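Local coordinates for protein (glyceraldehyde 3-phosphate dehydrogenase) (Sulfolobus solfataricus, PDB 1B7G) that catalyses the phosphorylating oxidation of glyceraldehyde 3-phosphate in glycolysis, using NADP in preference to NAD, at residues Val189-Ala194 with Ile206-Ala210; Met1-Val6 with Asp25-Val31; Asp274-Val278 with Leu332-Lys336; Tyr125-Lys131 with Arg313-Met319. The protein carries 1 engineered substitution. All coordinates share one frame. Numbering follows the deposited sequence.

Four contacts show one chain building two domains and then returning to the first. Contact 2 closes first, residues 1-6 pairing with 25-31 inside the nucleotide-binding sheet. Residues 125-131 then open contact 4, whose long loop encloses contact 1 (189-194 with 206-210, at the phosphate site of the catalytic domain). Contact 3 opens at 274-278 before contact 4 closes at 313-319, joining the ends of helices 121-128 and 304-315 beside the nucleotide-binding sheet. Closing at 332-336, contact 3 crosses contact 4 and joins the tail after helix 321-331 to the loop entering strand 278-288 of the catalytic sheet. Contacts 2 and 4 touch through a salt bridge, Asp25 OD1 to Arg313 NH2 at 2.7 Å.

Contact 1: Val189-Ala194 with Ile206-Ala210; sequences VPSHHA and IATMA. With SO4 (sulfate ion), chain F; SO4 (sulfate ion), chain C.
The inorganic phosphate site of this dehydrogenase shows how a loop is held against a sheet. Segment 189-194 enters as extended loop, with a cis peptide before Pro190, and runs into a helix by Ala194; 206-210 is a beta strand. Pro190 lies nearest Thr208 (CA-CA 5.0 Å) and Ser191 nearest Met209 (5.1 Å). Thr208 is the hub: its O accepts Ser191 N at 2.7 Å, its OG1 (chi1 p) shares a hydrogen bond with Ser191 OG at 2.8 Å, and Ala194 N reaches OG1 weakly at 3.3 Å. Ser191 OG, also p, is bonded to His193 ND1 at 2.8 Å; from the same ring (chi1 m) NE2 donates to O2 of the chain C sulfate at 2.7 Å. His192 N binds O3 of the chain F sulfate at 2.7 Å. Val189 CG2 packs on Met209 CG at 3.4 Å, Ala194 CB on Ile206 CG2 at 4.0 Å. Holding sulfate, probably from the crystallisation liquor, both histidines join Ser138, Asn140 and Arg166 in the GAPDH inorganic phosphate site.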
loop_
_atom_site.group_PDB
_atom_site.type_symbol
_atom_site.label_atom_id
_atom_site.label_comp_id
_atom_site.label_asym_id
_atom_site.label_seq_id
_atom_site.Cartn_x
_atom_site.Cartn_y
_atom_site.Cartn_z
ATOM N N VAL A 189 -27.103 2.326 21.539
ATOM C CA VAL A 189 -26.243 3.461 21.862
ATOM C C VAL A 189 -26.042 3.398 23.380
ATOM O O VAL A 189 -27.052 3.142 24.015
ATOM C CB VAL A 189 -26.871 4.817 21.517
ATOM C CG1 VAL A 189 -26.057 5.990 22.069
ATOM C CG2 VAL A 189 -27.064 4.966 20.016
ATOM N N PRO A 190 -24.827 3.583 23.852
ATOM C CA PRO A 190 -23.654 3.835 23.061
ATOM C C PRO A 190 -22.910 2.600 22.582
ATOM O O PRO A 190 -23.148 1.463 23.002
ATOM C CB PRO A 190 -22.772 4.594 24.094
ATOM C CG PRO A 190 -23.024 3.845 25.343
ATOM C CD PRO A 190 -24.504 3.508 25.320
ATOM N N SER A 191 -22.027 2.797 21.581
ATOM C CA SER A 191 -21.154 1.654 21.211
ATOM C C SER A 191 -20.112 1.504 22.340
ATOM O O SER A 191 -20.008 2.360 23.210
ATOM C CB SER A 191 -20.466 1.947 19.896
ATOM O OG SER A 191 -19.756 3.177 19.956
ATOM N N HIS A 192 -19.249 0.497 22.293
ATOM C CA HIS A 192 -18.306 0.182 23.334
ATOM C C HIS A 192 -17.229 1.252 23.516
ATOM O O HIS A 192 -16.568 1.229 24.547
ATOM C CB HIS A 192 -17.652 -1.194 23.071
ATOM C CG HIS A 192 -16.638 -1.200 21.970
ATOM N ND1 HIS A 192 -15.328 -0.808 22.203
ATOM C CD2 HIS A 192 -16.698 -1.528 20.651
ATOM C CE1 HIS A 192 -14.638 -0.849 21.083
ATOM N NE2 HIS A 192 -15.419 -1.318 20.138
ATOM N N HIS A 193 -16.984 2.092 22.511
ATOM C CA HIS A 193 -15.994 3.125 22.582
ATOM C C HIS A 193 -16.094 4.000 23.814
ATOM O O HIS A 193 -15.043 4.295 24.397
ATOM C CB HIS A 193 -16.044 3.997 21.303
ATOM C CG HIS A 193 -15.985 3.076 20.100
ATOM N ND1 HIS A 193 -17.087 2.442 19.589
ATOM C CD2 HIS A 193 -14.926 2.625 19.405
ATOM C CE1 HIS A 193 -16.715 1.654 18.586
ATOM N NE2 HIS A 193 -15.386 1.744 18.447
ATOM N N ALA A 194 -17.323 4.393 24.204
ATOM C CA ALA A 194 -17.476 5.310 25.325
ATOM C C ALA A 194 -16.971 4.713 26.634
ATOM O O ALA A 194 -16.126 5.303 27.289
ATOM C CB ALA A 194 -18.923 5.807 25.416
ATOM N N ILE A 206 -19.235 10.858 28.048
ATOM C CA ILE A 206 -19.021 10.563 26.619
ATOM C C ILE A 206 -20.034 9.521 26.151
ATOM O O ILE A 206 -20.400 8.586 26.861
ATOM C CB ILE A 206 -17.583 10.075 26.295
ATOM C CG1 ILE A 206 -17.456 9.602 24.840
ATOM C CG2 ILE A 206 -17.232 8.919 27.227
ATOM C CD1 ILE A 206 -16.026 9.452 24.307
ATOM N N ALA A 207 -20.556 9.758 24.930
ATOM C CA ALA A 207 -21.439 8.767 24.344
ATOM C C ALA A 207 -21.052 8.641 22.880
ATOM O O ALA A 207 -20.687 9.610 22.211
ATOM C CB ALA A 207 -22.926 9.107 24.591
ATOM N N THR A 208 -21.088 7.435 22.353
ATOM C CA THR A 208 -20.651 7.204 20.986
ATOM C C THR A 208 -21.616 6.259 20.257
ATOM O O THR A 208 -22.214 5.402 20.886
ATOM C CB THR A 208 -19.282 6.486 20.943
ATOM O OG1 THR A 208 -19.370 5.310 21.738
ATOM C CG2 THR A 208 -18.142 7.377 21.428
ATOM N N MET A 209 -21.708 6.494 18.952
ATOM C CA MET A 209 -22.435 5.527 18.119
ATOM C C MET A 209 -21.505 5.093 16.987
ATOM O O MET A 209 -20.694 5.917 16.546
ATOM C CB MET A 209 -23.639 6.216 17.469
ATOM C CG MET A 209 -24.747 6.717 18.340
ATOM S SD MET A 209 -26.006 7.692 17.498
ATOM C CE MET A 209 -25.541 9.357 17.919
ATOM N N ALA A 210 -21.677 3.888 16.454
ATOM C CA ALA A 210 -20.786 3.437 15.396
ATOM C C ALA A 210 -21.610 2.663 14.314
ATOM O O ALA A 210 -22.539 1.964 14.659
ATOM C CB ALA A 210 -19.788 2.433 15.972
HETATM S S SO4 F . -20.437 -2.966 21.065
HETATM O O1 SO4 F . -19.282 -3.931 21.178
HETATM O O2 SO4 F . -21.322 -3.447 19.935
HETATM O O3 SO4 F . -19.922 -1.584 20.724
HETATM O O4 SO4 F . -21.224 -2.981 22.335
HETATM S S SO4 C . -12.716 -0.310 17.285
HETATM O O1 SO4 C . -12.752 -1.672 16.766
HETATM O O2 SO4 C . -13.822 0.530 16.565
HETATM O O3 SO4 C . -11.487 0.455 17.097
HETATM O O4 SO4 C . -13.041 -0.424 18.718
#

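Contact 2: Met1-Val6 with Asp25-Val31; sequences MVNVAV and DMKLVGV. Unlike the reference sequence in segment 1-6: Val2 (reference Ile).
Five backbone hydrogen bonds zip two parallel strands together, alternating in direction: Val2 N to Asp25 O (3.1 Å), Lys27 N to Val2 O (2.9 Å), Val4 N to Lys27 O (2.9 Å), Val29 N to Val4 O (2.8 Å) and Val6 N to Gly30 O (3.2 Å). The strand axes approach to 4.6 Å with a crossing angle of -35°. Register runs Val2-Met26, Asn3-Lys27 and Val4-Leu28, then slips by one residue to pair Val6 with Val31. The slip falls where Val29 turns to helical angles (-77/-40) and Gly30 takes 164/175. Asp25 is salt-bridged to Arg313. Val2 (isoleucine in the reference sequence), Val4 and Val6 share one face with Met26, Leu28 and Val31: Val2 CG1 meets Met26 CG at 3.5 Å, and Val6 CG2 meets Leu28 CD1 at 3.9 Å. Helices 11-21 and 304-315 cover that face; Asn3 and Ala5 point to the other, where Asn3 CB touches Val29 CG2 at 3.5 Å. Strand 2-7, helix 11-21 and strand 26-32 form the opening beta-alpha-beta unit of a Rossmann fold.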
loop_
_atom_site.group_PDB
_atom_site.type_symbol
_atom_site.label_atom_id
_atom_site.label_comp_id
_atom_site.label_asym_id
_atom_site.label_seq_id
_atom_site.Cartn_x
_atom_site.Cartn_y
_atom_site.Cartn_z
ATOM N N MET A 1 18.533 -6.998 26.477
ATOM C CA MET A 1 17.974 -5.683 26.953
ATOM C C MET A 1 16.608 -5.939 27.563
ATOM O O MET A 1 16.553 -6.609 28.608
ATOM C CB MET A 1 17.966 -4.683 25.826
ATOM C CG MET A 1 17.928 -5.196 24.400
ATOM S SD MET A 1 18.636 -3.973 23.271
ATOM C CE MET A 1 18.722 -4.937 21.749
ATOM N N VAL A 2 15.534 -5.412 26.950
ATOM C CA VAL A 2 14.226 -5.926 27.361
ATOM C C VAL A 2 13.908 -6.917 26.235
ATOM O O VAL A 2 14.011 -6.554 25.060
ATOM C CB VAL A 2 13.141 -4.936 27.691
ATOM C CG1 VAL A 2 12.209 -4.583 26.547
ATOM C CG2 VAL A 2 12.301 -5.459 28.863
ATOM N N ASN A 3 13.745 -8.176 26.575
ATOM C CA ASN A 3 13.427 -9.213 25.610
ATOM C C ASN A 3 11.905 -9.255 25.414
ATOM O O ASN A 3 11.216 -9.490 26.392
ATOM C CB ASN A 3 13.878 -10.586 26.162
ATOM C CG ASN A 3 15.412 -10.711 26.130
ATOM O OD1 ASN A 3 16.019 -10.048 25.294
ATOM N ND2 ASN A 3 15.980 -11.540 27.005
ATOM N N VAL A 4 11.429 -9.041 24.183
ATOM C CA VAL A 4 9.985 -8.987 23.943
ATOM C C VAL A 4 9.508 -10.069 22.985
ATOM O O VAL A 4 10.011 -10.256 21.881
ATOM C CB VAL A 4 9.530 -7.637 23.335
ATOM C CG1 VAL A 4 7.999 -7.534 23.351
ATOM C CG2 VAL A 4 10.152 -6.450 24.011
ATOM N N ALA A 5 8.430 -10.737 23.419
ATOM C CA ALA A 5 7.720 -11.698 22.586
ATOM C C ALA A 5 6.454 -11.051 21.969
ATOM O O ALA A 5 5.849 -10.229 22.630
ATOM C CB ALA A 5 7.277 -12.828 23.517
ATOM N N VAL A 6 6.029 -11.440 20.788
ATOM C CA VAL A 6 4.777 -11.045 20.165
ATOM C C VAL A 6 3.909 -12.277 19.901
ATOM O O VAL A 6 4.200 -13.123 19.073
ATOM C CB VAL A 6 4.907 -10.283 18.833
ATOM C CG1 VAL A 6 3.544 -9.864 18.312
ATOM C CG2 VAL A 6 5.802 -9.063 18.998
ATOM N N ASP A 25 16.301 -0.215 22.948
ATOM C CA ASP A 25 16.349 -0.894 24.240
ATOM C C ASP A 25 15.555 -2.151 24.307
ATOM O O ASP A 25 15.226 -2.701 25.382
ATOM C CB ASP A 25 15.873 0.084 25.352
ATOM C CG ASP A 25 14.448 0.592 25.082
ATOM O OD1 ASP A 25 13.997 0.602 23.923
ATOM O OD2 ASP A 25 13.788 1.011 26.041
ATOM N N MET A 26 15.134 -2.663 23.137
ATOM C CA MET A 26 14.379 -3.896 23.128
ATOM C C MET A 26 14.955 -4.874 22.107
ATOM O O MET A 26 15.485 -4.444 21.085
ATOM C CB MET A 26 12.916 -3.567 22.702
ATOM C CG MET A 26 12.218 -2.599 23.625
ATOM S SD MET A 26 10.423 -2.466 23.253
ATOM C CE MET A 26 9.990 -1.117 24.311
ATOM N N LYS A 27 14.692 -6.146 22.297
ATOM C CA LYS A 27 15.053 -7.111 21.254
ATOM C C LYS A 27 13.864 -8.053 21.070
ATOM O O LYS A 27 13.285 -8.526 22.045
ATOM C CB LYS A 27 16.351 -7.847 21.525
ATOM C CG LYS A 27 16.353 -9.170 22.227
ATOM C CD LYS A 27 17.751 -9.508 22.755
ATOM C CE LYS A 27 17.900 -10.976 23.107
ATOM N NZ LYS A 27 19.142 -11.244 23.891
ATOM N N LEU A 28 13.534 -8.307 19.804
ATOM C CA LEU A 28 12.457 -9.234 19.499
ATOM C C LEU A 28 12.921 -10.674 19.716
ATOM O O LEU A 28 13.742 -11.170 18.950
ATOM C CB LEU A 28 11.987 -9.070 18.056
ATOM C CG LEU A 28 10.898 -10.058 17.595
ATOM C CD1 LEU A 28 9.573 -9.823 18.306
ATOM C CD2 LEU A 28 10.701 -9.910 16.083
ATOM N N VAL A 29 12.303 -11.372 20.648
ATOM C CA VAL A 29 12.655 -12.761 20.933
ATOM C C VAL A 29 12.087 -13.666 19.868
ATOM O O VAL A 29 12.695 -14.646 19.437
ATOM C CB VAL A 29 12.122 -13.202 22.318
ATOM C CG1 VAL A 29 12.147 -14.706 22.477
ATOM C CG2 VAL A 29 12.928 -12.545 23.437
ATOM N N GLY A 30 10.855 -13.368 19.429
ATOM C CA GLY A 30 10.227 -14.248 18.434
ATOM C C GLY A 30 8.719 -13.924 18.419
ATOM O O GLY A 30 8.277 -13.064 19.187
ATOM N N VAL A 31 7.989 -14.541 17.501
ATOM C CA VAL A 31 6.553 -14.276 17.353
ATOM C C VAL A 31 5.785 -15.590 17.357
ATOM O O VAL A 31 6.309 -16.622 16.943
ATOM C CB VAL A 31 6.230 -13.518 16.053
ATOM C CG1 VAL A 31 7.056 -12.253 15.917
ATOM C CG2 VAL A 31 6.425 -14.353 14.797
#

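Contact 3: Asp274-Val278 with Leu332-Lys336; sequences DIPEV and LGILK
Two irregular segments can be joined by a single well-placed carboxylate. The polar part of this contact rests on Glu277, which precedes strand 278-288 in extended conformation (-80/153). With chi1 m and chi2 p its side chain reaches across, and OE2 accepts a hydrogen bond from Leu335 N at 2.7 Å with an N-H...O angle of 159°. This atom also forms a salt bridge with Arg270, so the buried acid has both a charged partner and a backbone donor. The backbones themselves stay apart: the nearest CA atoms, of Glu277 and Leu335, are 6.9 Å from each other.

Van der Waals contacts surround the bond. Glu277 OE2 comes within 3.4 Å of Ile334 CA and 3.5 Å of Leu335 CB. Beside it the ring of Pro276 meets the end of Ile334, CG to CD1 at 3.8 Å; chi1 and chi2 of Ile334, both m, bring that methyl to the proline.

The backbone turn that delivers these groups is made by Gly333. Its positive phi (67/43) ends helix 321-331 in a Schellman motif, after which Ile334 and Leu335 run extended. Leu335 also bonds through its backbone to Arg245, next to edge strand 246-249. The arrangement is a Schellman-terminated helix whose outgoing tail is hydrogen-bonded to the loop entering a strand of the catalytic domain's mixed sheet.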
loop_
_atom_site.group_PDB
_atom_site.type_symbol
_atom_site.label_atom_id
_atom_site.label_comp_id
_atom_site.label_asym_id
_atom_site.label_seq_id
_atom_site.Cartn_x
_atom_site.Cartn_y
_atom_site.Cartn_z
ATOM N N ASP A 274 1.671 2.747 6.275
ATOM C CA ASP A 274 1.070 3.024 7.565
ATOM C C ASP A 274 1.002 4.498 7.908
ATOM O O ASP A 274 1.893 5.292 7.642
ATOM C CB ASP A 274 1.807 2.280 8.718
ATOM C CG ASP A 274 1.529 0.798 8.649
ATOM O OD1 ASP A 274 0.631 0.397 7.848
ATOM O OD2 ASP A 274 2.169 0.016 9.369
ATOM N N ILE A 275 -0.131 4.903 8.508
ATOM C CA ILE A 275 -0.257 6.269 9.026
ATOM C C ILE A 275 -0.800 6.118 10.452
ATOM O O ILE A 275 -2.019 6.127 10.687
ATOM C CB ILE A 275 -1.158 7.188 8.239
ATOM C CG1 ILE A 275 -0.723 7.375 6.772
ATOM C CG2 ILE A 275 -1.349 8.563 8.894
ATOM C CD1 ILE A 275 -1.745 8.148 5.951
ATOM N N PRO A 276 0.106 6.003 11.426
ATOM C CA PRO A 276 -0.279 5.747 12.790
ATOM C C PRO A 276 -0.873 6.946 13.521
ATOM O O PRO A 276 -1.331 6.811 14.666
ATOM C CB PRO A 276 0.997 5.294 13.483
ATOM C CG PRO A 276 2.069 5.236 12.437
ATOM C CD PRO A 276 1.586 5.939 11.215
ATOM N N GLU A 277 -0.742 8.137 12.988
ATOM C CA GLU A 277 -1.234 9.351 13.579
ATOM C C GLU A 277 -2.742 9.577 13.351
ATOM O O GLU A 277 -3.246 9.180 12.292
ATOM C CB GLU A 277 -0.504 10.555 12.977
ATOM C CG GLU A 277 1.038 10.482 13.173
ATOM C CD GLU A 277 1.756 9.714 12.084
ATOM O OE1 GLU A 277 1.091 9.208 11.143
ATOM O OE2 GLU A 277 3.009 9.597 12.158
ATOM N N VAL A 278 -3.383 10.294 14.252
ATOM C CA VAL A 278 -4.808 10.681 14.045
ATOM C C VAL A 278 -4.812 11.744 12.975
ATOM O O VAL A 278 -3.996 12.680 13.090
ATOM C CB VAL A 278 -5.443 11.208 15.353
ATOM C CG1 VAL A 278 -6.857 11.770 15.143
ATOM C CG2 VAL A 278 -5.541 10.065 16.364
ATOM N N LEU A 332 10.093 5.378 15.109
ATOM C CA LEU A 332 9.065 4.801 14.202
ATOM C C LEU A 332 8.641 5.801 13.154
ATOM O O LEU A 332 7.671 5.541 12.421
ATOM C CB LEU A 332 7.862 4.350 15.029
ATOM C CG LEU A 332 8.135 3.214 16.030
ATOM C CD1 LEU A 332 6.827 2.797 16.690
ATOM C CD2 LEU A 332 8.746 2.004 15.330
ATOM N N GLY A 333 9.274 6.961 13.184
ATOM C CA GLY A 333 9.008 8.039 12.252
ATOM C C GLY A 333 7.613 8.631 12.421
ATOM O O GLY A 333 6.968 8.942 11.417
ATOM N N ILE A 334 7.190 8.843 13.660
ATOM C CA ILE A 334 5.867 9.388 13.955
ATOM C C ILE A 334 5.867 10.878 13.651
ATOM O O ILE A 334 6.866 11.565 13.852
ATOM C CB ILE A 334 5.469 9.112 15.410
ATOM C CG1 ILE A 334 5.387 7.622 15.735
ATOM C CG2 ILE A 334 4.157 9.791 15.795
ATOM C CD1 ILE A 334 4.591 6.777 14.752
ATOM N N LEU A 335 4.787 11.391 13.078
ATOM C CA LEU A 335 4.733 12.794 12.699
ATOM C C LEU A 335 3.880 13.677 13.573
ATOM O O LEU A 335 3.036 13.224 14.314
ATOM C CB LEU A 335 4.148 12.835 11.254
ATOM C CG LEU A 335 4.925 12.044 10.203
ATOM C CD1 LEU A 335 4.128 11.990 8.882
ATOM C CD2 LEU A 335 6.302 12.669 9.970
ATOM N N LYS A 336 3.977 14.984 13.360
ATOM C CA LYS A 336 3.064 15.956 13.968
ATOM C C LYS A 336 2.884 17.038 12.890
ATOM O O LYS A 336 3.544 16.930 11.860
ATOM C CB LYS A 336 3.602 16.585 15.266
ATOM C CG LYS A 336 4.840 17.458 14.951
ATOM C CD LYS A 336 5.331 18.166 16.222
ATOM C CE LYS A 336 6.667 18.867 15.801
ATOM N NZ LYS A 336 7.147 19.661 16.978
#

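Contact 4: Tyr125-Lys131 with Arg313-Met319; sequences YNEALGK and RASMKLM
Here the ends of two helices meet, one closing helix 121-128 beside the Rossmann sheet and the other closing helix 304-315, with which the chain returns to the nucleotide-binding domain after building the catalytic sheet. Each end has a recognisable turn. Ala128-Lys131 is a type II beta turn, Lys131 N bonding to Ala128 O at 3.0 Å, with Gly130 at phi 85°; a side chain there would crowd Lys317 CD. In the other segment, a Schellman motif ends the helix, Leu318 N bonding to Arg313 O (2.9 Å) and Lys317 N to Ala314 O (3.0 Å), with Lys317 at positive phi (52/48). The turns lock at Ala314 O, which also accepts Gly130 N at 2.8 Å; the nearest CA pairs are Leu129-Ala314 (4.3 Å) and Gly130-Ser315 (4.5 Å). Tyr125, chi1 t, lays a ring face on Ala314 in a CH-pi contact, CB lying 3.9 Å from the centroid, while Ala128 CB packs on Ala314 CB at 4.2 Å. Arg313 leads away to a salt bridge with Asp25. Two side-chain hydroxyls complete the join: Tyr125 OH donates to Met319 O at 2.8 Å, and Ser315 OG, chi1 t, to Lys131 O at 2.6 Å.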
loop_
_atom_site.group_PDB
_atom_site.type_symbol
_atom_site.label_atom_id
_atom_site.label_comp_id
_atom_site.label_asym_id
_atom_site.label_seq_id
_atom_site.Cartn_x
_atom_site.Cartn_y
_atom_site.Cartn_z
ATOM N N TYR A 125 0.191 7.217 30.928
ATOM C CA TYR A 125 1.403 6.383 31.063
ATOM C C TYR A 125 1.835 6.317 32.541
ATOM O O TYR A 125 2.026 5.228 33.071
ATOM C CB TYR A 125 2.502 7.006 30.224
ATOM C CG TYR A 125 3.861 6.346 30.261
ATOM C CD1 TYR A 125 4.770 6.550 31.324
ATOM C CD2 TYR A 125 4.256 5.546 29.223
ATOM C CE1 TYR A 125 6.012 5.929 31.287
ATOM C CE2 TYR A 125 5.493 4.950 29.165
ATOM C CZ TYR A 125 6.388 5.154 30.221
ATOM O OH TYR A 125 7.617 4.544 30.140
ATOM N N ASN A 126 1.839 7.480 33.197
ATOM C CA ASN A 126 2.229 7.524 34.613
ATOM C C ASN A 126 1.375 6.613 35.455
ATOM O O ASN A 126 1.903 5.930 36.346
ATOM C CB ASN A 126 2.265 8.935 35.175
ATOM C CG ASN A 126 3.313 9.809 34.572
ATOM O OD1 ASN A 126 4.307 9.296 34.047
ATOM N ND2 ASN A 126 3.118 11.135 34.526
ATOM N N GLU A 127 0.045 6.527 35.189
ATOM C CA GLU A 127 -0.784 5.630 35.959
ATOM C C GLU A 127 -0.508 4.180 35.671
ATOM O O GLU A 127 -0.759 3.313 36.529
ATOM C CB GLU A 127 -2.294 5.911 35.729
ATOM C CG GLU A 127 -2.781 7.162 36.405
ATOM C CD GLU A 127 -2.407 8.457 35.727
ATOM O OE1 GLU A 127 -1.734 8.530 34.670
ATOM O OE2 GLU A 127 -2.804 9.510 36.286
ATOM N N ALA A 128 -0.001 3.828 34.502
ATOM C CA ALA A 128 0.246 2.455 34.123
ATOM C C ALA A 128 1.674 1.981 34.480
ATOM O O ALA A 128 1.951 0.797 34.250
ATOM C CB ALA A 128 0.050 2.248 32.610
ATOM N N LEU A 129 2.504 2.853 34.975
ATOM C CA LEU A 129 3.901 2.482 35.321
ATOM C C LEU A 129 3.916 1.310 36.273
ATOM O O LEU A 129 3.170 1.297 37.262
ATOM C CB LEU A 129 4.615 3.682 35.943
ATOM C CG LEU A 129 5.314 4.640 34.982
ATOM C CD1 LEU A 129 5.778 5.899 35.696
ATOM C CD2 LEU A 129 6.529 3.959 34.332
ATOM N N GLY A 130 4.612 0.233 35.938
ATOM C CA GLY A 130 4.677 -0.918 36.862
ATOM C C GLY A 130 3.547 -1.880 36.765
ATOM O O GLY A 130 3.571 -2.959 37.389
ATOM N N LYS A 131 2.480 -1.579 35.996
ATOM C CA LYS A 131 1.397 -2.564 35.891
ATOM C C LYS A 131 1.900 -3.752 35.112
ATOM O O LYS A 131 2.466 -3.564 34.038
ATOM C CB LYS A 131 0.113 -1.984 35.290
ATOM C CG LYS A 131 -0.358 -0.736 36.070
ATOM C CD LYS A 131 -0.910 -1.203 37.430
ATOM C CE LYS A 131 -1.445 0.002 38.209
ATOM N NZ LYS A 131 -1.877 -0.411 39.571
ATOM N N ARG A 313 7.318 -0.031 27.937
ATOM C CA ARG A 313 8.138 0.802 28.805
ATOM C C ARG A 313 7.458 1.129 30.111
ATOM O O ARG A 313 8.127 1.058 31.161
ATOM C CB ARG A 313 8.610 2.057 28.058
ATOM C CG ARG A 313 9.466 1.698 26.864
ATOM C CD ARG A 313 10.657 2.645 26.696
ATOM N NE ARG A 313 11.414 2.288 25.488
ATOM C CZ ARG A 313 11.101 2.673 24.256
ATOM N NH1 ARG A 313 10.035 3.461 24.006
ATOM N NH2 ARG A 313 11.891 2.243 23.278
ATOM N N ALA A 314 6.137 1.422 30.113
ATOM C CA ALA A 314 5.430 1.677 31.342
ATOM C C ALA A 314 5.411 0.465 32.276
ATOM O O ALA A 314 5.784 0.514 33.446
ATOM C CB ALA A 314 3.981 2.091 31.081
ATOM N N SER A 315 4.939 -0.659 31.764
ATOM C CA SER A 315 4.851 -1.890 32.507
ATOM C C SER A 315 6.199 -2.249 33.171
ATOM O O SER A 315 6.216 -2.647 34.330
ATOM C CB SER A 315 4.498 -3.027 31.558
ATOM O OG SER A 315 4.215 -4.244 32.171
ATOM N N MET A 316 7.282 -2.131 32.402
ATOM C CA MET A 316 8.606 -2.534 32.893
ATOM C C MET A 316 9.341 -1.390 33.563
ATOM O O MET A 316 10.515 -1.540 33.893
ATOM C CB MET A 316 9.464 -3.037 31.740
ATOM C CG MET A 316 8.878 -4.164 30.924
ATOM S SD MET A 316 8.684 -5.681 31.874
ATOM C CE MET A 316 10.416 -6.155 32.016
ATOM N N LYS A 317 8.704 -0.249 33.732
ATOM C CA LYS A 317 9.269 0.911 34.412
ATOM C C LYS A 317 10.634 1.263 33.835
ATOM O O LYS A 317 11.600 1.522 34.568
ATOM C CB LYS A 317 9.361 0.578 35.910
ATOM C CG LYS A 317 8.041 0.121 36.519
ATOM C CD LYS A 317 8.207 -0.421 37.938
ATOM C CE LYS A 317 8.818 -1.817 37.953
ATOM N NZ LYS A 317 8.959 -2.321 39.364
ATOM N N LEU A 318 10.734 1.341 32.507
ATOM C CA LEU A 318 12.028 1.587 31.873
ATOM C C LEU A 318 12.467 3.023 31.869
ATOM O O LEU A 318 13.680 3.276 31.895
ATOM C CB LEU A 318 12.037 1.052 30.435
ATOM C CG LEU A 318 11.774 -0.430 30.258
ATOM C CD1 LEU A 318 11.830 -0.823 28.786
ATOM C CD2 LEU A 318 12.769 -1.293 31.053
ATOM N N MET A 319 11.531 3.973 31.835
ATOM C CA MET A 319 11.846 5.382 31.709
ATOM C C MET A 319 10.572 6.239 31.779
ATOM O O MET A 319 9.481 5.697 31.943
ATOM C CB MET A 319 12.543 5.667 30.374
ATOM C CG MET A 319 11.638 5.328 29.168
ATOM S SD MET A 319 12.556 5.571 27.637
ATOM C CE MET A 319 13.594 4.128 27.616
#